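Local coordinates for protein purine nucleoside phosphorylase (Schistosoma mansoni, PDB 5KO6) that catalyses the reversible phosphorolysis of purine nucleosides such as inosine and guanosine to the free base and ribose 1-phosphate, at residues Ser35-Leu40 / Leu114-Ala119; Gly68-Gly73 / Val81-Arg86; Gly192-Asn197 / Met221-Glu226. All coordinates share one frame; numbering follows the deposited sequence.

Interaction 1. Residues Ser35-Leu40 / Leu114-Ala119; sequences SGLGKL and LITNLA. With R1P (1-O-phosphono-alpha-D-ribofuranose), chain C; CYT (6-aminopyrimidin-2(1H)-one), chain B.
Phosphate oxygen O3P of the bound ribose 1-phosphate is gripped by a backbone N-H from each segment: Leu118 N at 2.7 Å, with 160° at the hydrogen, and Ser35 N at 3.1 Å, with 165°. O3P thus bridges the glycine-rich loop and the strand, and the two N-H groups would favour negative charge on it. Ser35 adds its hydroxyl; with OG beside the backbone N (chi1 -58°), it donates to the bridging ester oxygen O1 of the sugar phosphate, OG to O1 2.9 Å. Asn117 lies on the ligand too, its CB against phosphate O2P, while its amide turns away to Ser241 and Thr223. Further along, Leu118 O comes within 3.4 Å of N1 of the cytosine in the base site, so consecutive strand residues pass from phosphate to base.

Away from the ligand the contact turns apolar. Leu37 sends CD1 obliquely across Leu118 and packs tightly on its CD2 at 3.4 Å; the same Leu118 methyl lies 3.2 Å from Ser35 O. Leu37 CD1 also rests on Thr116 OG1, a hydroxyl that is bonded to Gly34 N. A water completes this corner, donating to Leu37 O at 2.8 Å and hydrogen-bonding Thr116 OG1. The loop follows strand 29-32 and leads into helix 39-42, and strand 112-121 runs in the central sheet between strands 29-32 and 236-246, with Leu273 and Phe277 of helix 259-283 packed on Leu37 and Thr116.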
loop_
_atom_site.group_PDB
_atom_site.type_symbol
_atom_site.label_atom_id
_atom_site.label_comp_id
_atom_site.label_asym_id
_atom_site.label_seq_id
_atom_site.Cartn_x
_atom_site.Cartn_y
_atom_site.Cartn_z
ATOM N N SER A 35 9.497 -8.006 -20.400
ATOM C CA SER A 35 10.148 -6.971 -21.202
ATOM C C SER A 35 11.227 -7.571 -22.100
ATOM O O SER A 35 12.184 -8.161 -21.605
ATOM C CB SER A 35 10.790 -5.939 -20.270
ATOM O OG SER A 35 9.839 -5.342 -19.404
ATOM N N GLY A 36 11.089 -7.393 -23.415
ATOM C CA GLY A 36 12.057 -7.933 -24.356
ATOM C C GLY A 36 11.993 -9.430 -24.572
ATOM O O GLY A 36 12.883 -9.985 -25.230
ATOM N N LEU A 37 10.967 -10.097 -24.061
ATOM C CA LEU A 37 10.865 -11.552 -24.087
ATOM C C LEU A 37 9.683 -12.031 -24.924
ATOM O O LEU A 37 9.144 -13.118 -24.693
ATOM C CB LEU A 37 10.766 -12.100 -22.665
ATOM C CG LEU A 37 11.946 -11.743 -21.764
ATOM C CD1 LEU A 37 11.688 -12.396 -20.409
ATOM C CD2 LEU A 37 13.266 -12.203 -22.344
ATOM N N GLY A 38 9.280 -11.246 -25.915
ATOM C CA GLY A 38 8.064 -11.528 -26.645
ATOM C C GLY A 38 8.224 -12.210 -27.985
ATOM O O GLY A 38 7.225 -12.361 -28.699
ATOM N N LYS A 39 9.426 -12.665 -28.334
ATOM C CA LYS A 39 9.654 -13.180 -29.682
ATOM C C LYS A 39 8.815 -14.421 -29.986
ATOM O O LYS A 39 8.405 -14.616 -31.137
ATOM C CB LYS A 39 11.143 -13.441 -29.916
ATOM C CG LYS A 39 11.475 -13.845 -31.352
ATOM C CD LYS A 39 11.051 -12.760 -32.343
ATOM C CE LYS A 39 10.847 -13.322 -33.750
ATOM N NZ LYS A 39 12.058 -13.996 -34.293
ATOM N N LEU A 40 8.545 -15.264 -28.982
ATOM C CA LEU A 40 7.707 -16.439 -29.221
ATOM C C LEU A 40 6.362 -16.061 -29.828
ATOM O O LEU A 40 5.828 -16.800 -30.664
ATOM C CB LEU A 40 7.491 -17.223 -27.926
ATOM C CG LEU A 40 6.673 -18.516 -28.055
ATOM C CD1 LEU A 40 7.342 -19.493 -29.014
ATOM C CD2 LEU A 40 6.455 -19.158 -26.693
ATOM N N LEU A 114 1.282 -19.267 -18.743
ATOM C CA LEU A 114 2.732 -19.209 -18.627
ATOM C C LEU A 114 3.163 -17.751 -18.659
ATOM O O LEU A 114 2.769 -17.010 -19.564
ATOM C CB LEU A 114 3.390 -19.969 -19.780
ATOM C CG LEU A 114 2.872 -21.386 -20.052
ATOM C CD1 LEU A 114 3.603 -21.985 -21.249
ATOM C CD2 LEU A 114 3.031 -22.289 -18.817
ATOM N N ILE A 115 3.975 -17.341 -17.687
ATOM C CA ILE A 115 4.339 -15.941 -17.500
ATOM C C ILE A 115 5.850 -15.825 -17.381
ATOM O O ILE A 115 6.486 -16.612 -16.673
ATOM C CB ILE A 115 3.680 -15.373 -16.228
ATOM C CG1 ILE A 115 2.166 -15.576 -16.251
ATOM C CG2 ILE A 115 4.022 -13.885 -16.080
ATOM C CD1 ILE A 115 1.496 -15.162 -14.946
ATOM N N THR A 116 6.431 -14.839 -18.073
ATOM C CA THR A 116 7.812 -14.445 -17.818
ATOM C C THR A 116 7.873 -12.985 -17.389
ATOM O O THR A 116 6.978 -12.188 -17.681
ATOM C CB THR A 116 8.736 -14.672 -19.020
ATOM O OG1 THR A 116 8.286 -13.917 -20.158
ATOM C CG2 THR A 116 8.788 -16.158 -19.374
ATOM N N ASN A 117 8.953 -12.639 -16.695
ATOM C CA ASN A 117 9.213 -11.254 -16.333
ATOM C C ASN A 117 10.713 -11.055 -16.184
ATOM O O ASN A 117 11.476 -12.017 -16.085
ATOM C CB ASN A 117 8.482 -10.848 -15.036
ATOM C CG ASN A 117 8.942 -11.649 -13.817
ATOM O OD1 ASN A 117 10.101 -11.579 -13.397
ATOM N ND2 ASN A 117 8.019 -12.404 -13.229
ATOM N N LEU A 118 11.120 -9.783 -16.166
ATOM C CA LEU A 118 12.471 -9.381 -15.795
ATOM C C LEU A 118 12.421 -8.867 -14.364
ATOM O O LEU A 118 11.496 -8.139 -13.990
ATOM C CB LEU A 118 12.981 -8.264 -16.711
ATOM C CG LEU A 118 13.697 -8.655 -18.013
ATOM C CD1 LEU A 118 15.102 -9.184 -17.757
ATOM C CD2 LEU A 118 12.897 -9.656 -18.813
ATOM N N ALA A 119 13.390 -9.270 -13.551
ATOM C CA ALA A 119 13.348 -8.965 -12.130
ATOM C C ALA A 119 14.746 -8.687 -11.602
ATOM O O ALA A 119 15.753 -9.047 -12.218
ATOM C CB ALA A 119 12.733 -10.128 -11.337
HETATM C C5 R1P C . 11.577 -2.556 -15.493
HETATM O O5 R1P C . 12.836 -2.651 -16.076
HETATM C C4 R1P C . 10.555 -3.376 -16.277
HETATM O O4 R1P C . 10.971 -4.630 -16.352
HETATM C C1 R1P C . 9.818 -5.527 -15.704
HETATM C C2 R1P C . 9.271 -4.732 -14.761
HETATM O O2 R1P C . 7.927 -5.206 -14.359
HETATM C C3 R1P C . 9.182 -3.415 -15.496
HETATM O O3 R1P C . 8.118 -3.427 -16.346
HETATM O O1 R1P C . 8.914 -5.802 -16.680
HETATM P P R1P C . 8.238 -7.293 -16.718
HETATM O O1P R1P C . 6.981 -7.181 -17.553
HETATM O O2P R1P C . 7.936 -7.674 -15.291
HETATM O O3P R1P C . 9.237 -8.187 -17.365
HETATM N N3 CYT B . 13.876 -4.567 -10.871
HETATM C C4 CYT B . 15.028 -4.800 -11.508
HETATM N N1 CYT B . 12.718 -5.140 -12.868
HETATM C C2 CYT B . 12.702 -4.732 -11.524
HETATM O O2 CYT B . 11.622 -4.513 -10.977
HETATM N N4 CYT B . 16.162 -4.629 -10.825
HETATM C C5 CYT B . 15.065 -5.224 -12.874
HETATM C C6 CYT B . 13.898 -5.378 -13.508
HETATM O O HOH W 1 8.804 -15.114 -22.750
#

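Interaction 2. Residues Gly68-Gly73 / Val81-Arg86; sequences GNLVLG and VAMQGR. With R1P (1-O-phosphono-alpha-D-ribofuranose), chain C.
Leu70, Leu72 and Val81 form the apolar centre on one face of this antiparallel hairpin, where Val81 CG2 fits between the two leucines, 3.7 Å from Leu70 CG and 3.7 Å from Leu72 CG. Val81 holds CG2 anti to its backbone N (chi1 56° for CG1), which directs that methyl at both partners. Leu72 runs alongside Val81 in the same direction, whereas Leu70 slants across it and also sets CD1 on Met83 CG. On the other face Val71 and Ala82 pair more loosely, CB to CB, and Val71 CG2 passes obliquely to Gln84, which begins the polar end.

The backbones are joined in two hydrogen-bonded pairs. Val71 N donates to Ala82 O at 2.9 Å. Ala82 N returns a bond to Val71 O at 2.8 Å. Asn69 and Gln84 do likewise, the shorter bond being Gln84 N to Asn69 O at 2.7 Å. CA-H...O contacts from Leu70 to Ala82 O and from Val81 to Val71 O fill in between.

At the polar end of the hairpin the side chains of Asn69 and Gln84 run side by side, pointing the same way. Asn69 ND2 donates to Gln84 OE1 at 3.0 Å and a nearly straight 173°; OE1 lies in the plane of the Asn69 amide, but the two amide planes are turned 57° apart. The extended Gln84 chain brings OE1 there.

Beyond the strand, Gly85 turns the chain and Arg86 extends to phosphate O1P, which NH1 meets in a weak bond of 3.0 Å. Salt-bridged to Glu226 and bonded to Thr116 O, the guanidinium is held mainly by protein and probably helps to balance the phosphate's negative charge, so a largely apolar, regularly bonded hairpin ends in a charged group directed at the active site.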
loop_
_atom_site.group_PDB
_atom_site.type_symbol
_atom_site.label_atom_id
_atom_site.label_comp_id
_atom_site.label_asym_id
_atom_site.label_seq_id
_atom_site.Cartn_x
_atom_site.Cartn_y
_atom_site.Cartn_z
ATOM N N GLY A 68 -0.372 -3.387 -28.343
ATOM C CA GLY A 68 -1.419 -3.977 -27.532
ATOM C C GLY A 68 -2.306 -4.870 -28.372
ATOM O O GLY A 68 -3.321 -4.419 -28.912
ATOM N N ASN A 69 -1.918 -6.140 -28.505
ATOM C CA ASN A 69 -2.632 -7.107 -29.325
ATOM C C ASN A 69 -2.827 -8.397 -28.551
ATOM O O ASN A 69 -1.974 -8.802 -27.762
ATOM C CB ASN A 69 -1.822 -7.502 -30.556
ATOM C CG ASN A 69 -1.602 -6.355 -31.514
ATOM O OD1 ASN A 69 -2.530 -5.614 -31.845
ATOM N ND2 ASN A 69 -0.376 -6.227 -31.999
ATOM N N LEU A 70 -3.960 -9.044 -28.794
ATOM C CA LEU A 70 -4.160 -10.437 -28.422
ATOM C C LEU A 70 -3.822 -11.281 -29.642
ATOM O O LEU A 70 -4.348 -11.031 -30.731
ATOM C CB LEU A 70 -5.620 -10.650 -28.038
ATOM C CG LEU A 70 -5.918 -11.727 -27.006
ATOM C CD1 LEU A 70 -5.165 -11.441 -25.707
ATOM C CD2 LEU A 70 -7.412 -11.792 -26.768
ATOM N N VAL A 71 -2.930 -12.258 -29.482
ATOM C CA VAL A 71 -2.466 -13.081 -30.600
ATOM C C VAL A 71 -2.843 -14.534 -30.336
ATOM O O VAL A 71 -2.479 -15.093 -29.294
ATOM C CB VAL A 71 -0.952 -12.947 -30.835
ATOM C CG1 VAL A 71 -0.543 -13.730 -32.081
ATOM C CG2 VAL A 71 -0.549 -11.483 -30.956
ATOM N N LEU A 72 -3.564 -15.147 -31.274
ATOM C CA LEU A 72 -4.002 -16.530 -31.136
ATOM C C LEU A 72 -3.443 -17.384 -32.266
ATOM O O LEU A 72 -3.274 -16.917 -33.395
ATOM C CB LEU A 72 -5.527 -16.652 -31.149
ATOM C CG LEU A 72 -6.250 -16.028 -29.955
ATOM C CD1 LEU A 72 -6.630 -14.575 -30.244
ATOM C CD2 LEU A 72 -7.463 -16.862 -29.555
ATOM N N GLY A 73 -3.179 -18.647 -31.956
ATOM C CA GLY A 73 -2.652 -19.563 -32.956
ATOM C C GLY A 73 -2.100 -20.803 -32.292
ATOM O O GLY A 73 -2.528 -21.173 -31.192
ATOM N N VAL A 81 -3.148 -18.468 -26.674
ATOM C CA VAL A 81 -3.462 -17.047 -26.769
ATOM C C VAL A 81 -2.413 -16.274 -25.976
ATOM O O VAL A 81 -2.110 -16.624 -24.825
ATOM C CB VAL A 81 -4.899 -16.740 -26.292
ATOM C CG1 VAL A 81 -5.154 -17.229 -24.852
ATOM C CG2 VAL A 81 -5.218 -15.267 -26.439
ATOM N N ALA A 82 -1.853 -15.231 -26.587
ATOM C CA ALA A 82 -0.818 -14.409 -25.971
ATOM C C ALA A 82 -1.286 -12.968 -25.839
ATOM O O ALA A 82 -1.979 -12.445 -26.724
ATOM C CB ALA A 82 0.452 -14.419 -26.828
ATOM N N MET A 83 -0.894 -12.326 -24.742
ATOM C CA MET A 83 -1.005 -10.874 -24.620
ATOM C C MET A 83 0.290 -10.273 -25.147
ATOM O O MET A 83 1.361 -10.502 -24.578
ATOM C CB MET A 83 -1.236 -10.465 -23.173
ATOM C CG MET A 83 -2.588 -10.904 -22.655
ATOM S SD MET A 83 -3.046 -10.269 -21.028
ATOM C CE MET A 83 -3.462 -8.565 -21.420
ATOM N N GLN A 84 0.200 -9.526 -26.243
ATOM C CA GLN A 84 1.358 -8.837 -26.814
ATOM C C GLN A 84 1.260 -7.381 -26.364
ATOM O O GLN A 84 0.522 -6.589 -26.952
ATOM C CB GLN A 84 1.360 -8.960 -28.331
ATOM C CG GLN A 84 2.598 -8.378 -28.972
ATOM C CD GLN A 84 2.604 -8.591 -30.458
ATOM O OE1 GLN A 84 1.638 -8.269 -31.147
ATOM N NE2 GLN A 84 3.687 -9.160 -30.964
ATOM N N GLY A 85 2.016 -7.031 -25.334
ATOM C CA GLY A 85 1.839 -5.742 -24.695
ATOM C C GLY A 85 1.155 -5.931 -23.359
ATOM O O GLY A 85 -0.068 -5.834 -23.241
ATOM N N ARG A 86 1.954 -6.228 -22.348
ATOM C CA ARG A 86 1.449 -6.557 -21.026
ATOM C C ARG A 86 0.929 -5.304 -20.322
ATOM O O ARG A 86 1.434 -4.199 -20.521
ATOM C CB ARG A 86 2.611 -7.148 -20.238
ATOM C CG ARG A 86 2.388 -7.325 -18.788
ATOM C CD ARG A 86 3.664 -7.866 -18.214
ATOM N NE ARG A 86 3.417 -8.903 -17.232
ATOM C CZ ARG A 86 4.322 -9.799 -16.876
ATOM N NH1 ARG A 86 5.536 -9.781 -17.428
ATOM N NH2 ARG A 86 4.005 -10.712 -15.974
HETATM C C5 R1P C . 11.577 -2.556 -15.493
HETATM O O5 R1P C . 12.836 -2.651 -16.076
HETATM C C4 R1P C . 10.555 -3.376 -16.277
HETATM O O4 R1P C . 10.971 -4.630 -16.352
HETATM C C1 R1P C . 9.818 -5.527 -15.704
HETATM C C2 R1P C . 9.271 -4.732 -14.761
HETATM O O2 R1P C . 7.927 -5.206 -14.359
HETATM C C3 R1P C . 9.182 -3.415 -15.496
HETATM O O3 R1P C . 8.118 -3.427 -16.346
HETATM O O1 R1P C . 8.914 -5.802 -16.680
HETATM P P R1P C . 8.238 -7.293 -16.718
HETATM O O1P R1P C . 6.981 -7.181 -17.553
HETATM O O2P R1P C . 7.936 -7.674 -15.291
HETATM O O3P R1P C . 9.237 -8.187 -17.365
#

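Interaction 3. Residues Gly192-Asn197 / Met221-Glu226; sequences GVYAFN and MSTVPE. With R1P (1-O-phosphono-alpha-D-ribofuranose), chain C; CYT (6-aminopyrimidin-2(1H)-one), chain B.
The Phe196 ring has Pro225 CD over one face, in a CH-pi contact 4.1 Å from the centroid and 28° off the normal, and Met221 CA at its edge, in plane. Proline and phenylalanine meet from opposite directions at the junction of strand 189-196 with the N-terminus of helix 224-232, in the mixed alpha/beta fold of the nucleoside phosphorylases. The Val224 side chain runs obliquely to those of Phe196 and Tyr194: its CB lies 3.8 Å from Phe196 CD2 and its CG2 3.7 Å from Tyr194 CD1. Leu145 of the second subunit packs on Phe196.

Tyr194 keeps CG anti to the backbone N, which carries its hydroxyl across to the turn before the helix. There Ser222 N donates to Tyr194 OH at 3.1 Å and 165°, and Ser222 O lies 3.0 Å from the same hydroxyl. Thr223 sits at the N-cap position, but its side chain makes no capping bond; Thr223 OG1 instead donates to Ser222 OG at 3.0 Å, a second-shell bond that helps set the serine hydroxyl. Met221 extends alongside Asn197 and lines the ligand site, CB against the ribose O2 and Met221 CG 3.5 Å from cytosine O2. Rotated between its own N and C (chi1 71°), the serine hydroxyl donates to the phosphate, Ser222 OG to R1P O2P 2.6 Å.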
loop_
_atom_site.group_PDB
_atom_site.type_symbol
_atom_site.label_atom_id
_atom_site.label_comp_id
_atom_site.label_asym_id
_atom_site.label_seq_id
_atom_site.Cartn_x
_atom_site.Cartn_y
_atom_site.Cartn_z
ATOM N N GLY A 192 12.494 -19.556 -6.351
ATOM C CA GLY A 192 12.538 -18.459 -5.402
ATOM C C GLY A 192 11.200 -17.797 -5.171
ATOM O O GLY A 192 10.221 -18.031 -5.884
ATOM N N VAL A 193 11.195 -16.938 -4.152
ATOM C CA VAL A 193 10.038 -16.131 -3.761
ATOM C C VAL A 193 10.137 -14.756 -4.406
ATOM O O VAL A 193 11.173 -14.084 -4.302
ATOM C CB VAL A 193 9.964 -16.000 -2.232
ATOM C CG1 VAL A 193 8.820 -15.065 -1.841
ATOM C CG2 VAL A 193 9.802 -17.364 -1.593
ATOM N N TYR A 194 9.054 -14.331 -5.061
ATOM C CA TYR A 194 9.000 -13.068 -5.798
ATOM C C TYR A 194 8.339 -11.983 -4.949
ATOM O O TYR A 194 7.186 -12.130 -4.537
ATOM C CB TYR A 194 8.197 -13.283 -7.082
ATOM C CG TYR A 194 8.044 -12.104 -8.025
ATOM C CD1 TYR A 194 7.032 -11.155 -7.829
ATOM C CD2 TYR A 194 8.854 -11.981 -9.162
ATOM C CE1 TYR A 194 6.863 -10.107 -8.714
ATOM C CE2 TYR A 194 8.693 -10.937 -10.060
ATOM C CZ TYR A 194 7.692 -9.996 -9.824
ATOM O OH TYR A 194 7.517 -8.975 -10.710
ATOM N N ALA A 195 9.043 -10.877 -4.741
ATOM C CA ALA A 195 8.451 -9.706 -4.095
ATOM C C ALA A 195 7.881 -8.782 -5.158
ATOM O O ALA A 195 8.585 -8.402 -6.098
ATOM C CB ALA A 195 9.509 -8.937 -3.311
ATOM N N PHE A 196 6.611 -8.416 -5.002
ATOM C CA PHE A 196 5.946 -7.474 -5.898
ATOM C C PHE A 196 6.149 -6.056 -5.367
ATOM O O PHE A 196 5.564 -5.678 -4.346
ATOM C CB PHE A 196 4.467 -7.831 -5.999
ATOM C CG PHE A 196 3.654 -6.945 -6.925
ATOM C CD1 PHE A 196 4.246 -6.198 -7.946
ATOM C CD2 PHE A 196 2.273 -6.884 -6.783
ATOM C CE1 PHE A 196 3.472 -5.397 -8.785
ATOM C CE2 PHE A 196 1.480 -6.083 -7.617
ATOM C CZ PHE A 196 2.088 -5.335 -8.630
ATOM N N ASN A 197 7.015 -5.297 -6.047
ATOM C CA ASN A 197 7.160 -3.856 -5.868
ATOM C C ASN A 197 6.265 -3.178 -6.895
ATOM O O ASN A 197 6.488 -3.313 -8.101
ATOM C CB ASN A 197 8.620 -3.479 -6.137
ATOM C CG ASN A 197 8.824 -1.981 -6.292
ATOM O OD1 ASN A 197 8.098 -1.177 -5.707
ATOM N ND2 ASN A 197 9.827 -1.599 -7.099
ATOM N N MET A 221 7.953 -5.804 -10.810
ATOM C CA MET A 221 6.802 -4.902 -10.828
ATOM C C MET A 221 5.603 -5.489 -11.554
ATOM O O MET A 221 4.730 -4.743 -12.007
ATOM C CB MET A 221 7.190 -3.568 -11.473
ATOM C CG MET A 221 8.462 -2.979 -10.928
ATOM S SD MET A 221 8.862 -1.459 -11.833
ATOM C CE MET A 221 10.493 -1.155 -11.207
ATOM N N SER A 222 5.550 -6.806 -11.706
ATOM C CA SER A 222 4.488 -7.410 -12.494
ATOM C C SER A 222 4.126 -8.750 -11.873
ATOM O O SER A 222 4.506 -9.060 -10.735
ATOM C CB SER A 222 4.934 -7.583 -13.953
ATOM O OG SER A 222 5.910 -8.608 -14.046
ATOM N N THR A 223 3.369 -9.536 -12.640
ATOM C CA THR A 223 3.209 -10.974 -12.448
ATOM C C THR A 223 2.228 -11.324 -11.343
ATOM O O THR A 223 1.281 -12.067 -11.591
ATOM C CB THR A 223 4.567 -11.658 -12.266
ATOM O OG1 THR A 223 5.339 -11.449 -13.455
ATOM C CG2 THR A 223 4.422 -13.153 -12.029
ATOM N N VAL A 224 2.450 -10.835 -10.121
ATOM C CA VAL A 224 1.546 -11.180 -9.018
ATOM C C VAL A 224 0.098 -10.828 -9.324
ATOM O O VAL A 224 -0.785 -11.650 -9.036
ATOM C CB VAL A 224 2.082 -10.612 -7.691
ATOM C CG1 VAL A 224 1.021 -10.654 -6.571
ATOM C CG2 VAL A 224 3.364 -11.344 -7.269
ATOM N N PRO A 225 -0.235 -9.671 -9.919
ATOM C CA PRO A 225 -1.668 -9.415 -10.211
ATOM C C PRO A 225 -2.275 -10.470 -11.128
ATOM O O PRO A 225 -3.382 -10.970 -10.854
ATOM C CB PRO A 225 -1.655 -8.010 -10.835
ATOM C CG PRO A 225 -0.418 -7.374 -10.235
ATOM C CD PRO A 225 0.602 -8.491 -10.224
ATOM N N GLU A 226 -1.564 -10.845 -12.198
ATOM C CA GLU A 226 -2.092 -11.858 -13.120
ATOM C C GLU A 226 -2.183 -13.217 -12.455
ATOM O O GLU A 226 -3.128 -13.969 -12.707
ATOM C CB GLU A 226 -1.197 -12.001 -14.356
ATOM C CG GLU A 226 -0.943 -10.754 -15.136
ATOM C CD GLU A 226 0.298 -10.046 -14.657
ATOM O OE1 GLU A 226 1.383 -10.244 -15.245
ATOM O OE2 GLU A 226 0.189 -9.319 -13.666
HETATM C C5 R1P C . 11.577 -2.556 -15.493
HETATM O O5 R1P C . 12.836 -2.651 -16.076
HETATM C C4 R1P C . 10.555 -3.376 -16.277
HETATM O O4 R1P C . 10.971 -4.630 -16.352
HETATM C C1 R1P C . 9.818 -5.527 -15.704
HETATM C C2 R1P C . 9.271 -4.732 -14.761
HETATM O O2 R1P C . 7.927 -5.206 -14.359
HETATM C C3 R1P C . 9.182 -3.415 -15.496
HETATM O O3 R1P C . 8.118 -3.427 -16.346
HETATM O O1 R1P C . 8.914 -5.802 -16.680
HETATM P P R1P C . 8.238 -7.293 -16.718
HETATM O O1P R1P C . 6.981 -7.181 -17.553
HETATM O O2P R1P C . 7.936 -7.674 -15.291
HETATM O O3P R1P C . 9.237 -8.187 -17.365
HETATM N N3 CYT B . 13.876 -4.567 -10.871
HETATM C C4 CYT B . 15.028 -4.800 -11.508
HETATM N N1 CYT B . 12.718 -5.140 -12.868
HETATM C C2 CYT B . 12.702 -4.732 -11.524
HETATM O O2 CYT B . 11.622 -4.513 -10.977
HETATM N N4 CYT B . 16.162 -4.629 -10.825
HETATM C C5 CYT B . 15.065 -5.224 -12.874
HETATM C C6 CYT B . 13.898 -5.378 -13.508
#

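Overall arrangement
All three contacts are buried and reach the same sheet, and each sends a group to the ribose 1-phosphate. Interaction 1 is small and held largely through the ligand; interaction 2 is a regular ladder of backbone bonds at the hairpin, farther from the chain centre; interaction 3 is aromatic and aliphatic packing between a strand and a helix start, reached by both neighbouring subunits. Strand 114-119 touches both other contacts: Thr116 O takes Arg86 NH1 of interaction 2, and Asn117 ND2 donates to Thr223 OG1 of interaction 3. Although the centres of interactions 2 and 3 are about 20 Å apart, the Arg86-Glu226 salt bridge joins them.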